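Side-chain contacts in ORF10 (Moritella marina, PDB 6RIW), which probably carries out the ketosynthase and chain-length-factor functions of a polyunsaturated fatty acid synthase, extending acyl chains on an acyl carrier protein: residues A[634-637]-A[638-642]; A[647-650]-A[651-655]; A[335-338]-A[339-343]. All blocks are in the same frame, centred on the assembly; numbering follows the deposited sequence.

Contact 1: residues A[634-637]-A[638-642]; sequences LNQY and TSFIG
F640 folds back against Y637, three residues earlier, and this pair is the tight part of the contact. CD2 of F640 sits over the centre of the Y637 ring, 3.6 Å above its plane. The rings meet obliquely, with planes at 46°. In return, CA of Y637 lies over a face of the F640 ring in a CH-pi contact. The F640 CG is anti to its own carbonyl carbon (chi1 -67°), which turns the ring back towards the helix. F640 N also bonds to Y637 O at 2.9 Å.

Two hydroxyls bind backbone carbonyls beside this pair. T638 OG1 donates to N635 O at 2.7 Å, in the carbonyl plane and on a lone pair. N635 O also accepts from S639 N. S639 OG donates to Q636 O at 2.7 Å.

The looser side holds the partly exposed L634, N635 and Q636. Q636 crosses the F640 ring at longer range, with CG 4.0 Å from F640 CE1 and the amide plane 59° from the ring plane. At the edge a water donates to N635 OD1 at 2.8 Å and to T638 OG1 at a longer 3.3 Å. The N635 ND2 is held by D548.

Y637 OH bonds to F230 O, so the ring reaches the first ketosynthase domain. The arrangement is a helix end running into a type I turn from T638 to I641, in the second domain of thiolase fold, probably the chain length factor.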
ATOM      1  N   LEU A 634       7.178 -15.577  12.149  1.00 22.05           N
ATOM      2  CA  LEU A 634       6.021 -14.757  12.521  1.00 26.95           C
ATOM      3  C   LEU A 634       6.319 -13.260  12.425  1.00 23.14           C
ATOM      4  O   LEU A 634       5.633 -12.511  11.714  1.00 21.45           O
ATOM      5  CB  LEU A 634       5.571 -15.109  13.944  1.00 28.99           C
ATOM      6  CG  LEU A 634       4.372 -14.329  14.496  1.00 31.55           C
ATOM      7  CD1 LEU A 634       3.147 -14.612  13.680  1.00 31.93           C
ATOM      8  CD2 LEU A 634       4.110 -14.689  15.959  1.00 37.51           C
ATOM      9  N   ASN A 635       7.308 -12.790  13.180  1.00 24.61           N
ATOM     10  CA  ASN A 635       7.565 -11.354  13.189  1.00 24.11           C
ATOM     11  C   ASN A 635       8.048 -10.875  11.832  1.00 22.75           C
ATOM     12  O   ASN A 635       7.627  -9.809  11.358  1.00 19.98           O
ATOM     13  CB  ASN A 635       8.568 -11.008  14.283  1.00 29.77           C
ATOM     14  CG  ASN A 635       7.960 -11.143  15.660  1.00 32.40           C
ATOM     15  OD1 ASN A 635       7.066 -10.376  16.025  1.00 32.40           O
ATOM     16  ND2 ASN A 635       8.401 -12.148  16.412  1.00 31.56           N
ATOM     17  N   GLN A 636       8.925 -11.645  11.187  1.00 20.96           N
ATOM     18  CA  GLN A 636       9.389 -11.245   9.866  1.00 22.22           C
ATOM     19  C   GLN A 636       8.216 -11.058   8.911  1.00 19.55           C
ATOM     20  O   GLN A 636       8.179 -10.087   8.149  1.00 14.88           O
ATOM     21  CB  GLN A 636      10.387 -12.261   9.307  1.00 24.22           C
ATOM     22  CG  GLN A 636      11.071 -11.775   8.036  1.00 25.50           C
ATOM     23  CD  GLN A 636      11.686 -12.899   7.194  1.00 35.20           C
ATOM     24  OE1 GLN A 636      11.376 -14.083   7.368  1.00 39.85           O
ATOM     25  NE2 GLN A 636      12.550 -12.520   6.259  1.00 37.95           N
ATOM     26  N   TYR A 637       7.235 -11.962   8.942  1.00 17.31           N
ATOM     27  CA  TYR A 637       6.127 -11.796   8.000  1.00 18.67           C
ATOM     28  C   TYR A 637       5.260 -10.582   8.331  1.00 18.65           C
ATOM     29  O   TYR A 637       4.719  -9.961   7.408  1.00 19.65           O
ATOM     30  CB  TYR A 637       5.271 -13.056   7.945  1.00 18.93           C
ATOM     31  CG  TYR A 637       4.856 -13.493   6.543  1.00 19.82           C
ATOM     32  CD1 TYR A 637       3.829 -12.867   5.859  1.00 20.82           C
ATOM     33  CD2 TYR A 637       5.475 -14.579   5.937  1.00 22.18           C
ATOM     34  CE1 TYR A 637       3.441 -13.305   4.567  1.00 21.73           C
ATOM     35  CE2 TYR A 637       5.106 -15.019   4.681  1.00 22.55           C
ATOM     36  CZ  TYR A 637       4.100 -14.386   3.994  1.00 23.46           C
ATOM     37  OH  TYR A 637       3.779 -14.877   2.733  1.00 23.47           O
ATOM     38  N   THR A 638       5.108 -10.210   9.615  1.00 18.11           N
ATOM     39  CA  THR A 638       4.372  -8.974   9.905  1.00 18.07           C
ATOM     40  C   THR A 638       5.050  -7.763   9.265  1.00 17.48           C
ATOM     41  O   THR A 638       4.372  -6.786   8.926  1.00 17.24           O
ATOM     42  CB  THR A 638       4.219  -8.717  11.420  1.00 19.47           C
ATOM     43  OG1 THR A 638       5.491  -8.377  12.004  1.00 19.93           O
ATOM     44  CG2 THR A 638       3.621  -9.922  12.130  1.00 20.54           C
ATOM     45  N   SER A 639       6.374  -7.801   9.106  1.00 16.34           N
ATOM     46  CA  SER A 639       7.060  -6.700   8.442  1.00 16.74           C
ATOM     47  C   SER A 639       6.927  -6.748   6.922  1.00 18.90           C
ATOM     48  O   SER A 639       7.364  -5.805   6.256  1.00 17.13           O
ATOM     49  CB  SER A 639       8.549  -6.642   8.841  1.00 17.04           C
ATOM     50  OG  SER A 639       9.333  -7.682   8.261  1.00 17.17           O
ATOM     51  N   PHE A 640       6.340  -7.807   6.355  1.00 16.19           N
ATOM     52  CA  PHE A 640       5.978  -7.773   4.945  1.00 15.43           C
ATOM     53  C   PHE A 640       4.740  -6.918   4.685  1.00 20.45           C
ATOM     54  O   PHE A 640       4.431  -6.643   3.519  1.00 21.12           O
ATOM     55  CB  PHE A 640       5.694  -9.192   4.422  1.00 15.57           C
ATOM     56  CG  PHE A 640       6.891 -10.114   4.374  1.00 18.26           C
ATOM     57  CD1 PHE A 640       8.163  -9.702   4.751  1.00 16.27           C
ATOM     58  CD2 PHE A 640       6.724 -11.427   3.936  1.00 17.03           C
ATOM     59  CE1 PHE A 640       9.251 -10.587   4.680  1.00 17.24           C
ATOM     60  CE2 PHE A 640       7.799 -12.291   3.857  1.00 17.95           C
ATOM     61  CZ  PHE A 640       9.064 -11.869   4.247  1.00 18.55           C
ATOM     62  N   ILE A 641       4.015  -6.515   5.732  1.00 17.60           N
ATOM     63  CA  ILE A 641       2.718  -5.844   5.619  1.00 17.60           C
ATOM     64  C   ILE A 641       2.941  -4.342   5.786  1.00 19.38           C
ATOM     65  O   ILE A 641       3.288  -3.878   6.875  1.00 17.60           O
ATOM     66  CB  ILE A 641       1.735  -6.380   6.676  1.00 17.34           C
ATOM     67  CG1 ILE A 641       1.629  -7.910   6.577  1.00 18.79           C
ATOM     68  CG2 ILE A 641       0.384  -5.702   6.553  1.00 19.12           C
ATOM     69  CD1 ILE A 641       0.965  -8.563   7.760  1.00 22.14           C
ATOM     70  N   GLY A 642       2.711  -3.566   4.721  1.00 20.51           N
ATOM     71  CA  GLY A 642       3.209  -2.199   4.689  1.00 18.58           C
ATOM     72  C   GLY A 642       2.643  -1.303   5.775  1.00 16.74           C
ATOM     73  O   GLY A 642       3.373  -0.504   6.376  1.00 20.42           O
TER
HETATM   74  O   HOH W   1       6.224  -7.818  15.121  1.00 33.49           O

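Contact 2: residues A[647-650]-A[651-655]; sequences SRIS and ALWDF
S650 and F655 close the C-terminal end of helix 642-653 in a Schellman motif. This end lies in the second domain of thiolase fold, probably the chain length factor.

Backbone bonds come first. F655 N reaches back five residues to S650 O at 2.8 Å, in the carbonyl plane and on a lone pair. Inside it, D654 N makes a weak bond to A651 O. D654 has positive phi (53°), the reversal that lets the chain turn back over the helix end. Before the cap the helix is regular: A651 N bonds to S647 O, L652 N to R648 O and W653 N to I649 O.

Apolar packing follows. F655 CB rests on S650, 4.0 Å from its CA, at the place where a Schellman motif often has an apolar contact; here the partner is a serine. The F655 ring then takes W653 CB over its centre, 3.4 Å above the plane. I649 CG2 approaches W653 CD1 at 4.2 Å. V578 of strand 576-581 covers I649 and S650, and V576 meets F655. Helix 552-567 packs on I649 and W653.

Polar ends bond to other parts of the chain. W653 NE1 bonds to D562, and R648 NE to Q554. S647 OG bonds to G441 O. D654 OD1 forms a salt bridge with K305 and accepts from K295 N, so the cap also meets the first ketosynthase domain.

The edge of the indole faces the backbone. With CG anti to the W653 carbonyl carbon (chi1 -74°), the ring lies so that I649 O is in its plane, 3.5 Å from W653 CD1.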
ATOM      1  N   SER A 647       1.941   1.618  12.059  1.00 14.82           N
ATOM      2  CA  SER A 647       1.416   1.174  13.357  1.00 20.35           C
ATOM      3  C   SER A 647       2.502   1.009  14.404  1.00 19.02           C
ATOM      4  O   SER A 647       2.247   1.235  15.592  1.00 19.37           O
ATOM      5  CB  SER A 647       0.702  -0.170  13.203  1.00 19.04           C
ATOM      6  OG  SER A 647      -0.488   0.011  12.471  1.00 22.48           O
ATOM      7  N   ARG A 648       3.698   0.585  14.003  1.00 14.68           N
ATOM      8  CA  ARG A 648       4.743   0.347  14.998  1.00 19.25           C
ATOM      9  C   ARG A 648       5.173   1.647  15.664  1.00 20.58           C
ATOM     10  O   ARG A 648       5.515   1.653  16.860  1.00 19.24           O
ATOM     11  CB  ARG A 648       5.955  -0.331  14.358  1.00 19.32           C
ATOM     12  CG  ARG A 648       5.747  -1.807  14.033  1.00 20.50           C
ATOM     13  CD  ARG A 648       7.033  -2.402  13.478  1.00 22.13           C
ATOM     14  NE  ARG A 648       6.763  -3.421  12.470  1.00 23.60           N
ATOM     15  CZ  ARG A 648       6.498  -4.695  12.749  1.00 23.93           C
ATOM     16  NH1 ARG A 648       6.474  -5.114  14.017  1.00 23.60           N
ATOM     17  NH2 ARG A 648       6.254  -5.551  11.760  1.00 21.80           N
ATOM     18  N   ILE A 649       5.164   2.746  14.907  1.00 17.09           N
ATOM     19  CA  ILE A 649       5.456   4.059  15.481  1.00 16.60           C
ATOM     20  C   ILE A 649       4.320   4.498  16.399  1.00 17.35           C
ATOM     21  O   ILE A 649       4.555   4.941  17.532  1.00 20.66           O
ATOM     22  CB  ILE A 649       5.716   5.084  14.360  1.00 17.64           C
ATOM     23  CG1 ILE A 649       7.112   4.869  13.782  1.00 18.55           C
ATOM     24  CG2 ILE A 649       5.531   6.545  14.874  1.00 15.85           C
ATOM     25  CD1 ILE A 649       8.240   5.071  14.822  1.00 24.06           C
ATOM     26  N   SER A 650       3.070   4.348  15.940  1.00 16.42           N
ATOM     27  CA  SER A 650       1.919   4.673  16.794  1.00 18.89           C
ATOM     28  C   SER A 650       1.890   3.836  18.063  1.00 20.36           C
ATOM     29  O   SER A 650       1.430   4.314  19.113  1.00 17.31           O
ATOM     30  CB  SER A 650       0.604   4.463  16.042  1.00 21.08           C
ATOM     31  OG  SER A 650       0.574   5.246  14.862  1.00 22.47           O
ATOM     32  N   ALA A 651       2.333   2.581  17.990  1.00 17.37           N
ATOM     33  CA  ALA A 651       2.354   1.767  19.204  1.00 21.53           C
ATOM     34  C   ALA A 651       3.488   2.197  20.129  1.00 22.70           C
ATOM     35  O   ALA A 651       3.318   2.225  21.354  1.00 25.82           O
ATOM     36  CB  ALA A 651       2.460   0.278  18.857  1.00 21.91           C
ATOM     37  N   LEU A 652       4.641   2.558  19.561  1.00 19.27           N
ATOM     38  CA  LEU A 652       5.763   3.036  20.366  1.00 22.06           C
ATOM     39  C   LEU A 652       5.420   4.328  21.099  1.00 23.62           C
ATOM     40  O   LEU A 652       5.807   4.517  22.263  1.00 23.95           O
ATOM     41  CB  LEU A 652       6.993   3.247  19.480  1.00 22.42           C
ATOM     42  CG  LEU A 652       8.229   3.860  20.151  1.00 22.54           C
ATOM     43  CD1 LEU A 652       8.777   2.906  21.220  1.00 29.84           C
ATOM     44  CD2 LEU A 652       9.321   4.210  19.126  1.00 22.48           C
ATOM     45  N   TRP A 653       4.696   5.227  20.442  1.00 19.10           N
ATOM     46  CA  TRP A 653       4.389   6.540  20.998  1.00 20.88           C
ATOM     47  C   TRP A 653       2.993   6.614  21.598  1.00 18.08           C
ATOM     48  O   TRP A 653       2.602   7.679  22.093  1.00 20.18           O
ATOM     49  CB  TRP A 653       4.551   7.618  19.917  1.00 17.67           C
ATOM     50  CG  TRP A 653       5.987   7.934  19.588  1.00 19.46           C
ATOM     51  CD1 TRP A 653       6.848   7.186  18.824  1.00 18.20           C
ATOM     52  CD2 TRP A 653       6.732   9.072  20.025  1.00 21.91           C
ATOM     53  NE1 TRP A 653       8.078   7.796  18.758  1.00 19.27           N
ATOM     54  CE2 TRP A 653       8.033   8.956  19.486  1.00 21.37           C
ATOM     55  CE3 TRP A 653       6.421  10.193  20.810  1.00 21.87           C
ATOM     56  CZ2 TRP A 653       9.022   9.916  19.708  1.00 19.35           C
ATOM     57  CZ3 TRP A 653       7.404  11.137  21.037  1.00 20.28           C
ATOM     58  CH2 TRP A 653       8.685  11.001  20.480  1.00 21.92           C
ATOM     59  N   ASP A 654       2.231   5.516  21.555  1.00 17.59           N
ATOM     60  CA  ASP A 654       0.829   5.495  21.974  1.00 19.57           C
ATOM     61  C   ASP A 654       0.013   6.587  21.275  1.00 22.23           C
ATOM     62  O   ASP A 654      -0.770   7.303  21.903  1.00 20.26           O
ATOM     63  CB  ASP A 654       0.724   5.606  23.506  1.00 23.53           C
ATOM     64  CG  ASP A 654      -0.630   5.167  24.049  1.00 28.79           C
ATOM     65  OD1 ASP A 654      -1.331   4.330  23.403  1.00 26.61           O
ATOM     66  OD2 ASP A 654      -0.997   5.680  25.140  1.00 25.79           O
ATOM     67  N   PHE A 655       0.181   6.720  19.956  1.00 17.65           N
ATOM     68  CA  PHE A 655      -0.604   7.692  19.202  1.00 16.71           C
ATOM     69  C   PHE A 655      -1.958   7.101  18.849  1.00 20.03           C
ATOM     70  O   PHE A 655      -2.080   5.894  18.629  1.00 22.50           O
ATOM     71  CB  PHE A 655       0.119   8.092  17.904  1.00 16.46           C
ATOM     72  CG  PHE A 655       1.323   8.980  18.107  1.00 18.82           C
ATOM     73  CD1 PHE A 655       1.387   9.865  19.175  1.00 16.63           C
ATOM     74  CD2 PHE A 655       2.379   8.945  17.200  1.00 17.55           C
ATOM     75  CE1 PHE A 655       2.513  10.709  19.340  1.00 16.42           C
ATOM     76  CE2 PHE A 655       3.494   9.771  17.351  1.00 18.57           C
ATOM     77  CZ  PHE A 655       3.558  10.659  18.427  1.00 17.07           C
TER

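Contact 3: residues A[335-338]-A[339-343]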
ATOM      1  N   THR A 335     -11.982 -15.235  13.886  1.00 25.20           N
ATOM      2  CA  THR A 335     -10.895 -15.463  14.838  1.00 28.08           C
ATOM      3  C   THR A 335     -11.413 -15.271  16.259  1.00 27.45           C
ATOM      4  O   THR A 335     -12.015 -14.232  16.557  1.00 27.35           O
ATOM      5  CB  THR A 335      -9.723 -14.518  14.567  1.00 30.75           C
ATOM      6  OG1 THR A 335      -9.294 -14.662  13.203  1.00 32.04           O
ATOM      7  CG2 THR A 335      -8.552 -14.840  15.485  1.00 33.71           C
ATOM      8  N   PRO A 336     -11.196 -16.240  17.163  1.00 28.17           N
ATOM      9  CA  PRO A 336     -11.792 -16.131  18.513  1.00 29.50           C
ATOM     10  C   PRO A 336     -11.365 -14.883  19.262  1.00 28.89           C
ATOM     11  O   PRO A 336     -12.219 -14.154  19.784  1.00 29.36           O
ATOM     12  CB  PRO A 336     -11.303 -17.413  19.213  1.00 29.38           C
ATOM     13  CG  PRO A 336     -11.000 -18.368  18.110  1.00 28.66           C
ATOM     14  CD  PRO A 336     -10.481 -17.516  16.970  1.00 30.30           C
ATOM     15  N   LYS A 337     -10.058 -14.611  19.320  1.00 28.82           N
ATOM     16  CA  LYS A 337      -9.579 -13.445  20.058  1.00 33.65           C
ATOM     17  C   LYS A 337     -10.254 -12.173  19.559  1.00 28.74           C
ATOM     18  O   LYS A 337     -10.758 -11.374  20.351  1.00 28.35           O
ATOM     19  CB  LYS A 337      -8.058 -13.331  19.938  1.00 34.98           C
ATOM     20  CG  LYS A 337      -7.384 -12.747  21.177  1.00 45.34           C
ATOM     21  CD  LYS A 337      -7.192 -11.237  21.055  1.00 39.74           C
ATOM     22  CE  LYS A 337      -6.445 -10.642  22.264  1.00 45.33           C
ATOM     23  NZ  LYS A 337      -7.349 -10.173  23.380  1.00 44.91           N
ATOM     24  N   GLY A 338     -10.317 -11.999  18.234  1.00 27.44           N
ATOM     25  CA  GLY A 338     -10.897 -10.784  17.672  1.00 30.02           C
ATOM     26  C   GLY A 338     -12.410 -10.698  17.818  1.00 27.82           C
ATOM     27  O   GLY A 338     -12.959  -9.614  18.044  1.00 25.03           O
ATOM     28  N   ASP A 339     -13.110 -11.826  17.664  1.00 23.55           N
ATOM     29  CA  ASP A 339     -14.560 -11.797  17.830  1.00 26.48           C
ATOM     30  C   ASP A 339     -14.927 -11.363  19.252  1.00 25.05           C
ATOM     31  O   ASP A 339     -15.815 -10.524  19.446  1.00 28.11           O
ATOM     32  CB  ASP A 339     -15.165 -13.172  17.503  1.00 30.06           C
ATOM     33  CG  ASP A 339     -15.187 -13.495  15.980  1.00 37.18           C
ATOM     34  OD1 ASP A 339     -14.535 -12.774  15.160  1.00 27.51           O
ATOM     35  OD2 ASP A 339     -15.855 -14.511  15.612  1.00 27.67           O
ATOM     36  N   ASN A 340     -14.211 -11.887  20.257  1.00 26.78           N
ATOM     37  CA  ASN A 340     -14.528 -11.563  21.650  1.00 27.92           C
ATOM     38  C   ASN A 340     -14.150 -10.125  21.998  1.00 27.69           C
ATOM     39  O   ASN A 340     -14.866  -9.460  22.761  1.00 25.52           O
ATOM     40  CB  ASN A 340     -13.822 -12.538  22.596  1.00 27.69           C
ATOM     41  CG  ASN A 340     -14.432 -13.933  22.558  1.00 30.59           C
ATOM     42  OD1 ASN A 340     -15.483 -14.167  23.138  1.00 32.37           O
ATOM     43  ND2 ASN A 340     -13.778 -14.859  21.857  1.00 33.85           N
ATOM     44  N   VAL A 341     -13.025  -9.630  21.471  1.00 27.27           N
ATOM     45  CA  VAL A 341     -12.642  -8.246  21.745  1.00 25.05           C
ATOM     46  C   VAL A 341     -13.661  -7.279  21.158  1.00 25.34           C
ATOM     47  O   VAL A 341     -14.053  -6.304  21.812  1.00 26.44           O
ATOM     48  CB  VAL A 341     -11.218  -7.952  21.235  1.00 29.24           C
ATOM     49  CG1 VAL A 341     -10.935  -6.447  21.308  1.00 24.05           C
ATOM     50  CG2 VAL A 341     -10.184  -8.694  22.068  1.00 27.28           C
ATOM     51  N   GLU A 342     -14.110  -7.520  19.918  1.00 23.89           N
ATOM     52  CA  GLU A 342     -15.095  -6.627  19.316  1.00 24.19           C
ATOM     53  C   GLU A 342     -16.414  -6.661  20.084  1.00 26.00           C
ATOM     54  O   GLU A 342     -17.079  -5.627  20.241  1.00 24.84           O
ATOM     55  CB  GLU A 342     -15.328  -6.981  17.839  1.00 24.31           C
ATOM     56  CG  GLU A 342     -16.432  -6.122  17.178  1.00 26.46           C
ATOM     57  CD  GLU A 342     -16.535  -6.293  15.651  1.00 27.62           C
ATOM     58  OE1 GLU A 342     -16.101  -7.348  15.129  1.00 28.71           O
ATOM     59  OE2 GLU A 342     -17.046  -5.363  14.979  1.00 26.06           O
ATOM     60  N   LEU A 343     -16.817  -7.843  20.571  1.00 24.29           N
ATOM     61  CA  LEU A 343     -18.044  -7.916  21.363  1.00 25.03           C
ATOM     62  C   LEU A 343     -17.885  -7.169  22.685  1.00 23.97           C
ATOM     63  O   LEU A 343     -18.831  -6.531  23.158  1.00 28.07           O
ATOM     64  CB  LEU A 343     -18.437  -9.375  21.611  1.00 23.33           C
ATOM     65  CG  LEU A 343     -19.065 -10.091  20.414  1.00 27.34           C
ATOM     66  CD1 LEU A 343     -19.081 -11.615  20.604  1.00 27.16           C
ATOM     67  CD2 LEU A 343     -20.465  -9.547  20.161  1.00 28.32           C
TER
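N340 reaches back to P336 across the first turn of helix 336-350. This helix belongs to a beta-alpha-beta unit with strands 327-329 and 358-360, in the C-terminal half of the first ketosynthase domain.

P336 O is gripped twice by one residue. N340 N bonds to it at 3.1 Å, nearly along the C=O axis. N340 ND2 bonds to it at 2.7 Å from above the carbonyl plane. The side chain can do this because its CG is anti to the N340 carbonyl carbon (chi1 -72°), which lays the amide back along the helix. With an alanine at this position P336 O would probably keep the backbone bond but lose its second donor, the side-chain amide.

K337 and V341 form the next pair. The lysine chain is bent at chi2 and chi4. The two side chains cross obliquely, with K337 NZ nearest V341 CG2, at 3.5 Å. V341 N bonds to K337 O at 3.1 Å. T304 and Q307 of helix 304-318 touch V341.

Further backbone bonds hold the turn. D339 N bonds to T335 O at 2.9 Å, and E342 N to G338 O at 3.0 Å. T335 holds the N-cap position, but its side chain makes no capping bond.

Further out, acidic side chains tie the turn to neighbouring loops. D339 OD1 accepts from G334 N and OD2 from F250 N. E342 extends from the helix, so that OE1 takes A332 N and OE2 takes H331 N.

How the contacts relate
Contact 3 comes first along the chain, in the first ketosynthase domain, and closes one helical turn at the start of helix 336-350. Contacts 1 and 2 follow far later, in the second domain. Contact 1 closes the turn that ends helix 634-638, and contact 2 the end of the next helix, 642-653. All three are in series: none nests in or crosses another. Contacts 1 and 2 touch, through a probable hydrogen bond of 2.9 Å between T638 OG1 and R648 NH2, which links the two successive helices. Contact 3 stands apart, its nearest atoms about 12 Å from contact 1 and about 14 Å from contact 2.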